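PDB 6H6O: ubiquinone biosynthesis accessory factor UbiJ from Escherichia coli, which binds hydrophobic ubiquinone intermediates through its SCP2 domain and stabilises the Ubi complex, which carries out aerobic ubiquinone biosynthesis in the cytoplasm. Local coordinates for residues T19-Y31 / L59-G72. Numbering follows the deposited sequence. Where two conformers were deposited one is given.
Sequences TAGIESLLNTFLY and LILVFSERQVDVLG. With CA (calcium ion), chain I.
Asn-27 and Glu-23 dock the helix side-on against the outer edge of strand 68-71, taking backbone groups that a further strand could have used. The Asn-27 amide grips both the N-H and the C=O of one residue: Val-68 N donates to a lone pair of OD1 at 2.9 Å, while ND2 donates to Val-68 O. One turn back, Val-70 N reaches Glu-23 OE1 almost straight (173°), from above the carboxylate plane. Tight packing lies inward, where Leu-26 CD1 touches both Leu-61 CD2 and Val-70 CG2, its side chain crossing each at about a right angle. The outer side is wet: with CG anti to the backbone N (chi1 -180°), Glu-23 extends to chelate a calcium ion with both oxygens, Asp-69 OD1 adds a third ligand, and four waters complete the shell. At the hairpin turn one face of the Tyr-31 ring takes a CH-pi contact from Gln-67 CA, and its OH donates to Ser-64 O at 2.8 Å. With an alanine in place of Tyr-31, Ser-64 O would probably lose this donor and the turn backbone its ring cover. Strand 58-63 separates strand 68-71 from strand 47-52 in the SCP2-domain sheet; Leu-30 packs on helix 113-128, and Leu-25 and Thr-28 meet Leu-17 of the second subunit.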
loop_
_atom_site.group_PDB
_atom_site.type_symbol
_atom_site.label_atom_id
_atom_site.label_comp_id
_atom_site.label_asym_id
_atom_site.label_seq_id
_atom_site.Cartn_x
_atom_site.Cartn_y
_atom_site.Cartn_z
ATOM N N THR A 19 -3.011 -7.497 -2.683
ATOM C CA THR A 19 -2.222 -8.567 -2.035
ATOM C C THR A 19 -1.061 -9.038 -2.938
ATOM O O THR A 19 0.062 -9.200 -2.448
ATOM C CB THR A 19 -3.105 -9.699 -1.534
ATOM O OG1 THR A 19 -3.749 -10.294 -2.645
ATOM C CG2 THR A 19 -4.140 -9.223 -0.541
ATOM N N ALA A 20 -1.317 -9.198 -4.247
ATOM C CA ALA A 20 -0.272 -9.577 -5.224
ATOM C C ALA A 20 0.873 -8.540 -5.287
ATOM O O ALA A 20 2.046 -8.930 -5.329
ATOM C CB ALA A 20 -0.882 -9.779 -6.602
ATOM N N GLY A 21 0.520 -7.248 -5.254
ATOM C CA GLY A 21 1.469 -6.129 -5.265
ATOM C C GLY A 21 2.338 -6.120 -4.017
ATOM O O GLY A 21 3.568 -5.994 -4.102
ATOM N N ILE A 22 1.715 -6.318 -2.850
ATOM C CA ILE A 22 2.457 -6.384 -1.583
ATOM C C ILE A 22 3.414 -7.576 -1.611
ATOM O O ILE A 22 4.565 -7.430 -1.212
ATOM C CB ILE A 22 1.504 -6.365 -0.335
ATOM C CG1 ILE A 22 0.806 -4.990 -0.222
ATOM C CG2 ILE A 22 2.258 -6.679 0.983
ATOM C CD1 ILE A 22 -0.428 -5.021 0.734
ATOM N N GLU A 23 2.948 -8.742 -2.108
ATOM C CA GLU A 23 3.776 -9.948 -2.196
ATOM C C GLU A 23 5.011 -9.688 -3.077
ATOM O O GLU A 23 6.135 -10.025 -2.676
ATOM C CB GLU A 23 2.957 -11.132 -2.751
ATOM C CG GLU A 23 3.775 -12.407 -2.852
ATOM C CD GLU A 23 2.981 -13.654 -3.193
ATOM O OE1 GLU A 23 1.943 -13.895 -2.536
ATOM O OE2 GLU A 23 3.448 -14.436 -4.054
ATOM N N SER A 24 4.798 -9.072 -4.269
ATOM C CA SER A 24 5.896 -8.759 -5.181
ATOM C C SER A 24 6.936 -7.838 -4.501
ATOM O O SER A 24 8.133 -8.110 -4.568
ATOM C CB SER A 24 5.354 -8.110 -6.454
ATOM O OG SER A 24 6.420 -7.815 -7.337
ATOM N N LEU A 25 6.459 -6.783 -3.824
ATOM C CA LEU A 25 7.289 -5.805 -3.105
ATOM C C LEU A 25 8.116 -6.507 -2.022
ATOM O O LEU A 25 9.330 -6.313 -1.978
ATOM C CB LEU A 25 6.417 -4.724 -2.451
ATOM C CG LEU A 25 6.201 -3.394 -3.222
ATOM C CD1 LEU A 25 5.078 -2.606 -2.614
ATOM C CD2 LEU A 25 7.448 -2.534 -3.162
ATOM N N LEU A 26 7.460 -7.313 -1.164
ATOM C CA LEU A 26 8.132 -8.050 -0.084
ATOM C C LEU A 26 9.169 -9.021 -0.603
ATOM O O LEU A 26 10.242 -9.118 -0.016
ATOM C CB LEU A 26 7.118 -8.777 0.806
ATOM C CG LEU A 26 6.229 -7.895 1.682
ATOM C CD1 LEU A 26 5.145 -8.729 2.334
ATOM C CD2 LEU A 26 7.058 -7.082 2.721
ATOM N N ASN A 27 8.867 -9.741 -1.702
ATOM C CA ASN A 27 9.837 -10.676 -2.244
ATOM C C ASN A 27 11.059 -9.979 -2.860
ATOM O O ASN A 27 12.189 -10.389 -2.592
ATOM C CB ASN A 27 9.198 -11.664 -3.196
ATOM C CG ASN A 27 8.446 -12.718 -2.410
ATOM O OD1 ASN A 27 9.020 -13.445 -1.589
ATOM N ND2 ASN A 27 7.153 -12.782 -2.607
ATOM N N THR A 28 10.850 -8.891 -3.591
ATOM C CA THR A 28 11.996 -8.169 -4.156
ATOM C C THR A 28 12.857 -7.540 -3.047
ATOM O O THR A 28 14.090 -7.558 -3.129
ATOM C CB THR A 28 11.523 -7.116 -5.177
ATOM O OG1 THR A 28 10.676 -7.750 -6.143
ATOM C CG2 THR A 28 12.695 -6.411 -5.879
ATOM N N PHE A 29 12.215 -7.021 -2.002
ATOM C CA PHE A 29 12.914 -6.342 -0.908
ATOM C C PHE A 29 13.644 -7.289 0.068
ATOM O O PHE A 29 14.800 -7.022 0.453
ATOM C CB PHE A 29 11.934 -5.417 -0.159
ATOM C CG PHE A 29 12.518 -4.560 0.944
ATOM C CD1 PHE A 29 13.493 -3.601 0.665
ATOM C CD2 PHE A 29 12.071 -4.690 2.254
ATOM C CE1 PHE A 29 14.013 -2.787 1.684
ATOM C CE2 PHE A 29 12.614 -3.895 3.278
ATOM C CZ PHE A 29 13.576 -2.949 2.984
ATOM N N LEU A 30 12.996 -8.407 0.411
ATOM C CA LEU A 30 13.465 -9.340 1.432
ATOM C C LEU A 30 14.083 -10.636 0.953
ATOM O O LEU A 30 14.961 -11.149 1.638
ATOM C CB LEU A 30 12.311 -9.678 2.405
ATOM C CG LEU A 30 11.604 -8.505 3.110
ATOM C CD1 LEU A 30 10.413 -9.003 3.895
ATOM C CD2 LEU A 30 12.574 -7.701 4.042
ATOM N N TYR A 31 13.634 -11.185 -0.183
ATOM C CA TYR A 31 14.095 -12.496 -0.647
ATOM C C TYR A 31 15.064 -12.506 -1.819
ATOM O O TYR A 31 15.583 -13.579 -2.154
ATOM C CB TYR A 31 12.876 -13.365 -1.001
ATOM C CG TYR A 31 12.264 -14.028 0.204
ATOM C CD1 TYR A 31 11.361 -13.346 1.019
ATOM C CD2 TYR A 31 12.603 -15.335 0.549
ATOM C CE1 TYR A 31 10.809 -13.953 2.147
ATOM C CE2 TYR A 31 12.027 -15.963 1.642
ATOM C CZ TYR A 31 11.128 -15.271 2.434
ATOM O OH TYR A 31 10.565 -15.904 3.498
ATOM N N LEU A 59 -4.211 -9.007 6.210
ATOM C CA LEU A 59 -3.086 -9.375 5.355
ATOM C C LEU A 59 -2.405 -10.541 6.091
ATOM O O LEU A 59 -2.151 -10.449 7.285
ATOM C CB LEU A 59 -2.066 -8.246 5.193
ATOM C CG LEU A 59 -2.410 -7.074 4.264
ATOM C CD1 LEU A 59 -1.283 -6.064 4.298
ATOM C CD2 LEU A 59 -2.611 -7.537 2.792
ATOM N N ILE A 60 -2.142 -11.622 5.399
ATOM C CA ILE A 60 -1.489 -12.768 6.025
ATOM C C ILE A 60 -0.205 -13.064 5.244
ATOM O O ILE A 60 -0.242 -13.227 4.031
ATOM C CB ILE A 60 -2.448 -13.972 6.157
ATOM C CG1 ILE A 60 -3.736 -13.589 6.969
ATOM C CG2 ILE A 60 -1.722 -15.152 6.833
ATOM C CD1 ILE A 60 -4.944 -13.241 6.125
ATOM N N LEU A 61 0.924 -13.061 5.946
ATOM C CA LEU A 61 2.251 -13.304 5.370
ATOM C C LEU A 61 2.697 -14.711 5.782
ATOM O O LEU A 61 2.737 -15.014 6.986
ATOM C CB LEU A 61 3.254 -12.263 5.886
ATOM C CG LEU A 61 3.304 -10.877 5.183
ATOM C CD1 LEU A 61 1.955 -10.189 5.134
ATOM C CD2 LEU A 61 4.327 -9.977 5.859
ATOM N N VAL A 62 2.990 -15.574 4.803
ATOM C CA VAL A 62 3.432 -16.966 5.088
ATOM C C VAL A 62 4.853 -17.085 4.576
ATOM O O VAL A 62 5.067 -17.030 3.369
ATOM C CB VAL A 62 2.503 -18.031 4.438
ATOM C CG1 VAL A 62 2.972 -19.439 4.795
ATOM C CG2 VAL A 62 1.041 -17.808 4.845
ATOM N N PHE A 63 5.809 -17.274 5.485
ATOM C CA PHE A 63 7.226 -17.313 5.138
ATOM C C PHE A 63 7.762 -18.708 4.806
ATOM O O PHE A 63 7.708 -19.606 5.645
ATOM C CB PHE A 63 8.065 -16.657 6.251
ATOM C CG PHE A 63 7.710 -15.218 6.530
ATOM C CD1 PHE A 63 8.340 -14.182 5.839
ATOM C CD2 PHE A 63 6.748 -14.892 7.484
ATOM C CE1 PHE A 63 7.995 -12.835 6.084
ATOM C CE2 PHE A 63 6.405 -13.556 7.728
ATOM C CZ PHE A 63 7.037 -12.532 7.028
ATOM N N SER A 64 8.288 -18.886 3.575
ATOM C CA SER A 64 8.926 -20.139 3.172
ATOM C C SER A 64 10.405 -19.834 2.833
ATOM O O SER A 64 10.826 -18.683 2.971
ATOM C CB SER A 64 8.168 -20.821 2.028
ATOM O OG SER A 64 8.264 -20.133 0.796
ATOM N N GLU A 65 11.194 -20.842 2.442
ATOM C CA GLU A 65 12.616 -20.640 2.150
ATOM C C GLU A 65 12.871 -19.716 0.932
ATOM O O GLU A 65 13.752 -18.884 1.002
ATOM C CB GLU A 65 13.372 -21.968 2.008
ATOM C CG GLU A 65 14.884 -21.788 2.109
ATOM C CD GLU A 65 15.736 -22.919 1.573
ATOM O OE1 GLU A 65 16.782 -23.218 2.196
ATOM O OE2 GLU A 65 15.380 -23.481 0.513
ATOM N N ARG A 66 12.093 -19.822 -0.134
ATOM C CA ARG A 66 12.383 -19.027 -1.341
ATOM C C ARG A 66 11.508 -17.796 -1.512
ATOM O O ARG A 66 11.815 -16.942 -2.354
ATOM C CB ARG A 66 12.330 -19.920 -2.588
ATOM C CG ARG A 66 13.448 -20.971 -2.596
ATOM C CD ARG A 66 13.762 -21.465 -4.001
ATOM N NE ARG A 66 12.801 -22.463 -4.476
ATOM C CZ ARG A 66 13.043 -23.769 -4.536
ATOM N NH1 ARG A 66 14.220 -24.253 -4.152
ATOM N NH2 ARG A 66 12.114 -24.602 -4.985
ATOM N N GLN A 67 10.415 -17.702 -0.740
ATOM C CA GLN A 67 9.549 -16.532 -0.826
ATOM C C GLN A 67 8.622 -16.406 0.346
ATOM O O GLN A 67 8.473 -17.356 1.135
ATOM C CB GLN A 67 8.697 -16.593 -2.114
ATOM C CG GLN A 67 7.646 -17.712 -2.135
ATOM C CD GLN A 67 6.971 -17.806 -3.477
ATOM O OE1 GLN A 67 5.991 -17.111 -3.735
ATOM N NE2 GLN A 67 7.446 -18.705 -4.328
ATOM N N VAL A 68 7.941 -15.248 0.407
ATOM C CA VAL A 68 6.850 -15.004 1.349
ATOM C C VAL A 68 5.600 -14.898 0.468
ATOM O O VAL A 68 5.623 -14.283 -0.620
ATOM C CB VAL A 68 7.055 -13.748 2.252
ATOM C CG1 VAL A 68 7.358 -12.496 1.422
ATOM C CG2 VAL A 68 5.852 -13.513 3.184
ATOM N N ASP A 69 4.543 -15.540 0.908
ATOM C CA ASP A 69 3.279 -15.492 0.221
ATOM C C ASP A 69 2.359 -14.587 1.011
ATOM O O ASP A 69 2.371 -14.619 2.242
ATOM C CB ASP A 69 2.696 -16.898 0.056
ATOM C CG ASP A 69 3.388 -17.618 -1.071
ATOM O OD1 ASP A 69 3.070 -17.324 -2.246
ATOM O OD2 ASP A 69 4.321 -18.393 -0.792
ATOM N N VAL A 70 1.614 -13.718 0.294
ATOM C CA VAL A 70 0.682 -12.806 0.922
ATOM C C VAL A 70 -0.734 -13.240 0.516
ATOM O O VAL A 70 -0.993 -13.448 -0.674
ATOM C CB VAL A 70 0.960 -11.306 0.628
ATOM C CG1 VAL A 70 -0.016 -10.414 1.385
ATOM C CG2 VAL A 70 2.398 -10.936 1.002
ATOM N N LEU A 71 -1.623 -13.373 1.500
ATOM C CA LEU A 71 -3.023 -13.770 1.299
ATOM C C LEU A 71 -3.940 -12.756 1.962
ATOM O O LEU A 71 -3.531 -12.059 2.884
ATOM C CB LEU A 71 -3.278 -15.176 1.866
ATOM C CG LEU A 71 -2.663 -16.346 1.100
ATOM C CD1 LEU A 71 -1.541 -16.982 1.905
ATOM C CD2 LEU A 71 -3.715 -17.351 0.766
ATOM N N GLY A 72 -5.172 -12.687 1.489
ATOM C CA GLY A 72 -6.171 -11.778 2.034
ATOM C C GLY A 72 -7.074 -12.471 3.031
ATOM O O GLY A 72 -7.798 -11.798 3.767
HETATM CA CA CA I . 1.596 -15.915 -3.665
HETATM O O HOH W 1 10.945 -14.839 -3.912
HETATM O O HOH W 2 14.768 -16.286 -2.715
HETATM O O HOH W 3 -0.322 -15.764 -2.185
HETATM O O HOH W 4 0.139 -17.731 -4.175
HETATM O O HOH W 5 2.840 -16.790 -5.253
HETATM O O HOH W 6 0.480 -14.591 -5.088
#